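Local atomic coordinates of phosphoacetylglucosamine mutase (Aspergillus lentulus, PDB entry 5O9X), a protein that probably interconverts N-acetylglucosamine 6-phosphate and N-acetylglucosamine 1-phosphate, as expected of a phosphohexose mutase that binds glucose 1,6-bisphosphate. Residues A[37-40]-A[41-45]; A[266-269]-A[270-274]. The protein carries 1 engineered substitution. All coordinates share one frame; numbering follows the deposited sequence.

Interaction 1. Residues A[37-40]-A[41-45]; sequences DLLN and TVVYA
Leu-39 O is held by the amide of Val-43: N and O lie 3.0 Å apart, the N-H points almost straight at the oxygen (174°), and the donor continues the line of the carbonyl. The oxygen is also lined with carbon, since Val-42 CB comes to 3.4 Å of Leu-39 O and Val-43 CG2 to 3.5 Å. Val-43 CG1 stands anti to the backbone N (chi1 171°), which leaves CG2 beside that N and leaning over the acceptor. One residue on, Tyr-44 N binds Asn-40 O at 3.0 Å, with the donor tilted 19° from the carbonyl plane. A water spans the preceding turn, donating to Leu-38 O at 2.8 Å and accepting from Thr-41 N at 2.9 Å. On the apolar side, Leu-39 CD2 reaches Val-42 CB at 3.9 Å, the leucine branch running slantwise over the valine. Both residues also pack on Met-34 of strand 32-35. Away from that strand, Asn-40 OD1 accepts from Arg-140 and Tyr-44 OH is hydrogen-bonded to Ile-10 O, so helix 138-151 and the N-terminal helix 4-14 flank the other side. The bonding pattern is that of the first turn of an alpha-helix, here helix 40-56: the Val-43 amide is taken up by the carbonyl of Leu-39, just before the helix, Tyr-44 N by that of the first helical residue, and Thr-41 N by the water.

Interaction 2. Residues A[266-269]-A[270-274]; sequences QRAP and PSSKA
Pro-270 meets the side chain of Arg-267, whose NH2 lies 3.8 Å from Pro-270 CA. The arginine chain lies roughly perpendicular to the direction of the proline side chain, and Pro-270 CG sits 4.2 Å above one face of the guanidinium, displaced toward its rim. Arg-267 gets there by a chain bent at chi3, and its NE makes a weak bond, 3.4 Å, to Ala-268 O. Tyr-261 of helix 259-265 touches both Arg-267 and Pro-270, so both side chains lie against a tyrosine of the preceding helix. The Pro-269 and Pro-270 rings also touch along the chain, CB of the first to CD of the second at 3.9 Å.

Ser-271 follows at the far corner of the turn, where its carbonyl takes Lys-273 NZ at 3.3 Å, the amine lying above the carbonyl plane; the lysine chain curls back toward the backbone two residues earlier. At Ser-272 the turn closes: Ser-272 N donates to Pro-269 O at 2.9 Å with an N-H...O angle of 161°, although the donor stands 53° out of the carbonyl plane. Ser-272 CB then rests 4.2 Å from the methyl CB of Ala-268. Ser-272 OG, anti to its own backbone N, accepts a weak bond from Ala-274 N at 3.3 Å, the connectivity of an ST turn.

Inward, Pro-269 is buried against Val-262 and Tyr-293, the latter on strand 290-295. The Ser-272 N to Pro-269 O bond, with the backbone angles of Pro-270 and Ser-271, marks a type I beta turn from Pro-269 to Ser-272, with proline at its second position, where the fixed phi of -59° suits the turn; it lies in the connection from helix 259-265 to strand 279-283 of an alpha/beta domain.

From the N terminus, the chain leaves strand 32-35 and interaction 1 starts helix 40-56, beside the mixed five-stranded sheet to which strand 32-35 belongs, in the first alpha/beta unit. More than 200 residues later, interaction 2 bends the connection between helix 259-265 and strand 279-283, beside a different mixed sheet. Each is a local contact between adjoining residues, so neither closes a long loop; they run in series and do not nest or cross. Their centres lie about 36 Å apart and their nearest atoms about 26 Å apart. Interaction 1 joins a strand to its following helix in a buried setting, whereas interaction 2 shapes a surface link from helix to strand.

Interaction 1. Residues A[37-40]-A[41-45]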
ATOM      1  N   ASP A  37      -0.054   5.877  22.318  1.00 22.97           N
ATOM      2  CA  ASP A  37       0.380   5.699  23.751  1.00 25.27           C
ATOM      3  C   ASP A  37       0.462   4.221  24.182  1.00 28.11           C
ATOM      4  O   ASP A  37       1.005   3.920  25.255  1.00 28.23           O
ATOM      5  CB  ASP A  37      -0.440   6.537  24.753  1.00 28.64           C
ATOM      6  CG  ASP A  37      -1.940   6.232  24.706  1.00 36.00           C
ATOM      7  OD1 ASP A  37      -2.386   5.288  23.981  1.00 36.41           O
ATOM      8  OD2 ASP A  37      -2.689   6.959  25.402  1.00 39.19           O
ATOM      9  N   LEU A  38      -0.056   3.309  23.358  1.00 23.26           N
ATOM     10  CA  LEU A  38       0.024   1.868  23.625  1.00 22.75           C
ATOM     11  C   LEU A  38       1.242   1.173  23.062  1.00 24.63           C
ATOM     12  O   LEU A  38       1.468  -0.027  23.353  1.00 26.43           O
ATOM     13  CB  LEU A  38      -1.194   1.140  23.091  1.00 24.01           C
ATOM     14  CG  LEU A  38      -2.538   1.587  23.652  1.00 25.52           C
ATOM     15  CD1 LEU A  38      -3.722   0.911  22.930  1.00 24.41           C
ATOM     16  CD2 LEU A  38      -2.598   1.453  25.199  1.00 23.69           C
ATOM     17  N   LEU A  39       2.045   1.897  22.275  1.00 22.78           N
ATOM     18  CA  LEU A  39       3.025   1.265  21.416  1.00 21.57           C
ATOM     19  C   LEU A  39       4.437   0.944  21.967  1.00 23.28           C
ATOM     20  O   LEU A  39       5.151   0.139  21.361  1.00 19.75           O
ATOM     21  CB  LEU A  39       3.145   2.057  20.112  1.00 21.22           C
ATOM     22  CG  LEU A  39       2.009   1.648  19.162  1.00 22.68           C
ATOM     23  CD1 LEU A  39       1.857   2.782  18.142  1.00 21.68           C
ATOM     24  CD2 LEU A  39       2.317   0.286  18.478  1.00 22.83           C
ATOM     25  N   ASN A  40       4.879   1.515  23.101  1.00 21.88           N
ATOM     26  CA  ASN A  40       6.308   1.298  23.441  1.00 21.68           C
ATOM     27  C   ASN A  40       6.781  -0.191  23.436  1.00 22.06           C
ATOM     28  O   ASN A  40       7.806  -0.540  22.815  1.00 21.38           O
ATOM     29  CB  ASN A  40       6.613   1.891  24.827  1.00 24.30           C
ATOM     30  CG  ASN A  40       6.776   3.398  24.792  1.00 27.95           C
ATOM     31  OD1 ASN A  40       6.779   4.054  23.717  1.00 27.42           O
ATOM     32  ND2 ASN A  40       6.860   3.974  25.958  1.00 28.92           N
ATOM     33  N   THR A  41       6.059  -1.063  24.150  1.00 21.66           N
ATOM     34  CA  THR A  41       6.567  -2.415  24.329  1.00 22.34           C
ATOM     35  C   THR A  41       6.474  -3.188  23.000  1.00 23.29           C
ATOM     36  O   THR A  41       7.281  -4.081  22.720  1.00 24.84           O
ATOM     37  CB  THR A  41       5.886  -3.144  25.477  1.00 20.95           C
ATOM     38  OG1 THR A  41       4.495  -3.383  25.198  1.00 20.60           O
ATOM     39  CG2 THR A  41       5.993  -2.317  26.764  1.00 24.15           C
ATOM     40  N   VAL A  42       5.489  -2.814  22.187  1.00 23.04           N
ATOM     41  CA  VAL A  42       5.274  -3.394  20.865  1.00 23.79           C
ATOM     42  C   VAL A  42       6.483  -3.129  19.961  1.00 21.43           C
ATOM     43  O   VAL A  42       7.025  -4.042  19.335  1.00 22.86           O
ATOM     44  CB  VAL A  42       3.981  -2.840  20.187  1.00 24.22           C
ATOM     45  CG1 VAL A  42       3.834  -3.406  18.795  1.00 25.72           C
ATOM     46  CG2 VAL A  42       2.755  -3.296  20.938  1.00 24.29           C
ATOM     47  N   VAL A  43       6.857  -1.865  19.865  1.00 20.87           N
ATOM     48  CA  VAL A  43       7.965  -1.437  19.048  1.00 20.69           C
ATOM     49  C   VAL A  43       9.269  -2.111  19.554  1.00 23.81           C
ATOM     50  O   VAL A  43      10.148  -2.500  18.751  1.00 23.55           O
ATOM     51  CB  VAL A  43       8.029   0.134  19.050  1.00 17.74           C
ATOM     52  CG1 VAL A  43       9.299   0.636  18.386  1.00 19.34           C
ATOM     53  CG2 VAL A  43       6.756   0.699  18.336  1.00 17.70           C
ATOM     54  N   TYR A  44       9.406  -2.156  20.880  1.00 21.93           N
ATOM     55  CA  TYR A  44      10.585  -2.817  21.476  1.00 24.53           C
ATOM     56  C   TYR A  44      10.618  -4.273  20.995  1.00 22.44           C
ATOM     57  O   TYR A  44      11.646  -4.736  20.543  1.00 23.97           O
ATOM     58  CB  TYR A  44      10.496  -2.762  23.015  1.00 26.87           C
ATOM     59  CG  TYR A  44      11.747  -3.247  23.666  1.00 28.16           C
ATOM     60  CD1 TYR A  44      12.877  -2.440  23.704  1.00 26.40           C
ATOM     61  CD2 TYR A  44      11.831  -4.564  24.127  1.00 30.91           C
ATOM     62  CE1 TYR A  44      14.068  -2.905  24.256  1.00 34.13           C
ATOM     63  CE2 TYR A  44      13.021  -5.042  24.702  1.00 30.20           C
ATOM     64  CZ  TYR A  44      14.113  -4.207  24.773  1.00 33.95           C
ATOM     65  OH  TYR A  44      15.296  -4.686  25.311  1.00 37.62           O
ATOM     66  N   ALA A  45       9.486  -4.967  21.057  1.00 21.38           N
ATOM     67  CA  ALA A  45       9.356  -6.345  20.545  1.00 23.74           C
ATOM     68  C   ALA A  45       9.734  -6.470  19.061  1.00 26.49           C
ATOM     69  O   ALA A  45      10.463  -7.411  18.611  1.00 23.54           O
ATOM     70  CB  ALA A  45       7.927  -6.833  20.742  1.00 20.27           C
TER
HETATM   71  O   HOH W   1       3.351  -0.854  25.204  1.00 37.17           O

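Interaction 2. Residues A[266-269]-A[270-274]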
ATOM      1  N   GLN A 266     -16.190   9.839  -0.981  1.00 16.34           N
ATOM      2  CA  GLN A 266     -16.525  10.083  -2.408  1.00 16.63           C
ATOM      3  C   GLN A 266     -16.790  11.565  -2.714  1.00 18.52           C
ATOM      4  O   GLN A 266     -17.856  11.930  -3.261  1.00 17.05           O
ATOM      5  CB  GLN A 266     -17.705   9.209  -2.910  1.00 20.07           C
ATOM      6  CG  GLN A 266     -17.359   7.703  -2.796  1.00 20.06           C
ATOM      7  CD  GLN A 266     -18.376   6.740  -3.450  1.00 27.81           C
ATOM      8  OE1 GLN A 266     -19.251   7.147  -4.176  1.00 25.52           O
ATOM      9  NE2 GLN A 266     -18.220   5.443  -3.214  1.00 25.71           N
ATOM     10  N   ARG A 267     -15.790  12.382  -2.417  1.00 16.88           N
ATOM     11  CA  ARG A 267     -15.878  13.849  -2.597  1.00 18.02           C
ATOM     12  C   ARG A 267     -14.459  14.366  -2.469  1.00 16.67           C
ATOM     13  O   ARG A 267     -13.568  13.687  -1.861  1.00 17.05           O
ATOM     14  CB  ARG A 267     -16.828  14.482  -1.553  1.00 18.64           C
ATOM     15  CG  ARG A 267     -16.351  14.388  -0.103  1.00 22.37           C
ATOM     16  CD  ARG A 267     -17.188  15.248   0.868  1.00 29.46           C
ATOM     17  NE  ARG A 267     -16.904  16.637   0.488  1.00 41.73           N
ATOM     18  CZ  ARG A 267     -17.298  17.744   1.122  1.00 48.70           C
ATOM     19  NH1 ARG A 267     -18.026  17.685   2.223  1.00 47.45           N
ATOM     20  NH2 ARG A 267     -16.929  18.922   0.634  1.00 47.11           N
ATOM     21  N   ALA A 268     -14.237  15.569  -2.996  1.00 16.40           N
ATOM     22  CA  ALA A 268     -12.931  16.198  -2.882  1.00 16.22           C
ATOM     23  C   ALA A 268     -12.745  16.709  -1.464  1.00 15.67           C
ATOM     24  O   ALA A 268     -13.721  16.918  -0.778  1.00 17.20           O
ATOM     25  CB  ALA A 268     -12.774  17.333  -3.888  1.00 16.34           C
ATOM     26  N   PRO A 269     -11.485  16.960  -1.050  1.00 16.04           N
ATOM     27  CA  PRO A 269     -11.302  17.558   0.260  1.00 17.89           C
ATOM     28  C   PRO A 269     -12.092  18.909   0.322  1.00 18.48           C
ATOM     29  O   PRO A 269     -12.079  19.633  -0.637  1.00 16.05           O
ATOM     30  CB  PRO A 269      -9.796  17.837   0.320  1.00 17.18           C
ATOM     31  CG  PRO A 269      -9.150  16.831  -0.616  1.00 17.94           C
ATOM     32  CD  PRO A 269     -10.188  16.684  -1.737  1.00 16.61           C
ATOM     33  N   PRO A 270     -12.772  19.204   1.431  1.00 19.13           N
ATOM     34  CA  PRO A 270     -13.558  20.499   1.465  1.00 20.59           C
ATOM     35  C   PRO A 270     -12.695  21.766   1.241  1.00 23.49           C
ATOM     36  O   PRO A 270     -13.221  22.734   0.759  1.00 22.43           O
ATOM     37  CB  PRO A 270     -14.130  20.548   2.866  1.00 24.20           C
ATOM     38  CG  PRO A 270     -13.784  19.241   3.534  1.00 24.97           C
ATOM     39  CD  PRO A 270     -12.919  18.402   2.655  1.00 20.54           C
ATOM     40  N   SER A 271     -11.395  21.739   1.561  1.00 22.77           N
ATOM     41  CA  SER A 271     -10.468  22.867   1.281  1.00 27.35           C
ATOM     42  C   SER A 271      -9.965  22.930  -0.168  1.00 25.15           C
ATOM     43  O   SER A 271      -9.184  23.833  -0.526  1.00 23.35           O
ATOM     44  CB  SER A 271      -9.234  22.776   2.203  1.00 28.60           C
ATOM     45  OG  SER A 271      -8.413  21.681   1.795  1.00 32.22           O
ATOM     46  N   SER A 272     -10.373  21.972  -1.004  1.00 24.01           N
ATOM     47  CA  SER A 272      -9.943  21.979  -2.419  1.00 24.32           C
ATOM     48  C   SER A 272     -10.359  23.277  -3.108  1.00 25.30           C
ATOM     49  O   SER A 272     -11.530  23.694  -3.001  1.00 25.27           O
ATOM     50  CB  SER A 272     -10.546  20.785  -3.195  1.00 22.91           C
ATOM     51  OG  SER A 272     -10.117  20.789  -4.573  1.00 24.97           O
ATOM     52  N   LYS A 273      -9.410  23.881  -3.815  1.00 24.07           N
ATOM     53  CA  LYS A 273      -9.680  25.087  -4.631  1.00 26.77           C
ATOM     54  C   LYS A 273      -9.649  24.753  -6.120  1.00 27.26           C
ATOM     55  O   LYS A 273      -9.583  25.655  -6.947  1.00 24.91           O
ATOM     56  CB  LYS A 273      -8.597  26.153  -4.319  1.00 26.56           C
ATOM     57  CG  LYS A 273      -8.675  26.695  -2.889  1.00 29.06           C
ATOM     58  CD  LYS A 273     -10.064  27.218  -2.540  1.00 38.69           C
ATOM     59  CE  LYS A 273     -10.104  27.937  -1.179  1.00 47.22           C
ATOM     60  NZ  LYS A 273      -9.747  27.001  -0.047  1.00 53.17           N
ATOM     61  N   ALA A 274      -9.673  23.458  -6.468  1.00 26.29           N
ATOM     62  CA  ALA A 274      -9.593  23.028  -7.873  1.00 23.10           C
ATOM     63  C   ALA A 274     -10.740  23.535  -8.733  1.00 24.84           C
ATOM     64  O   ALA A 274     -11.870  23.675  -8.264  1.00 23.69           O
ATOM     65  CB  ALA A 274      -9.434  21.470  -8.016  1.00 21.43           C
TER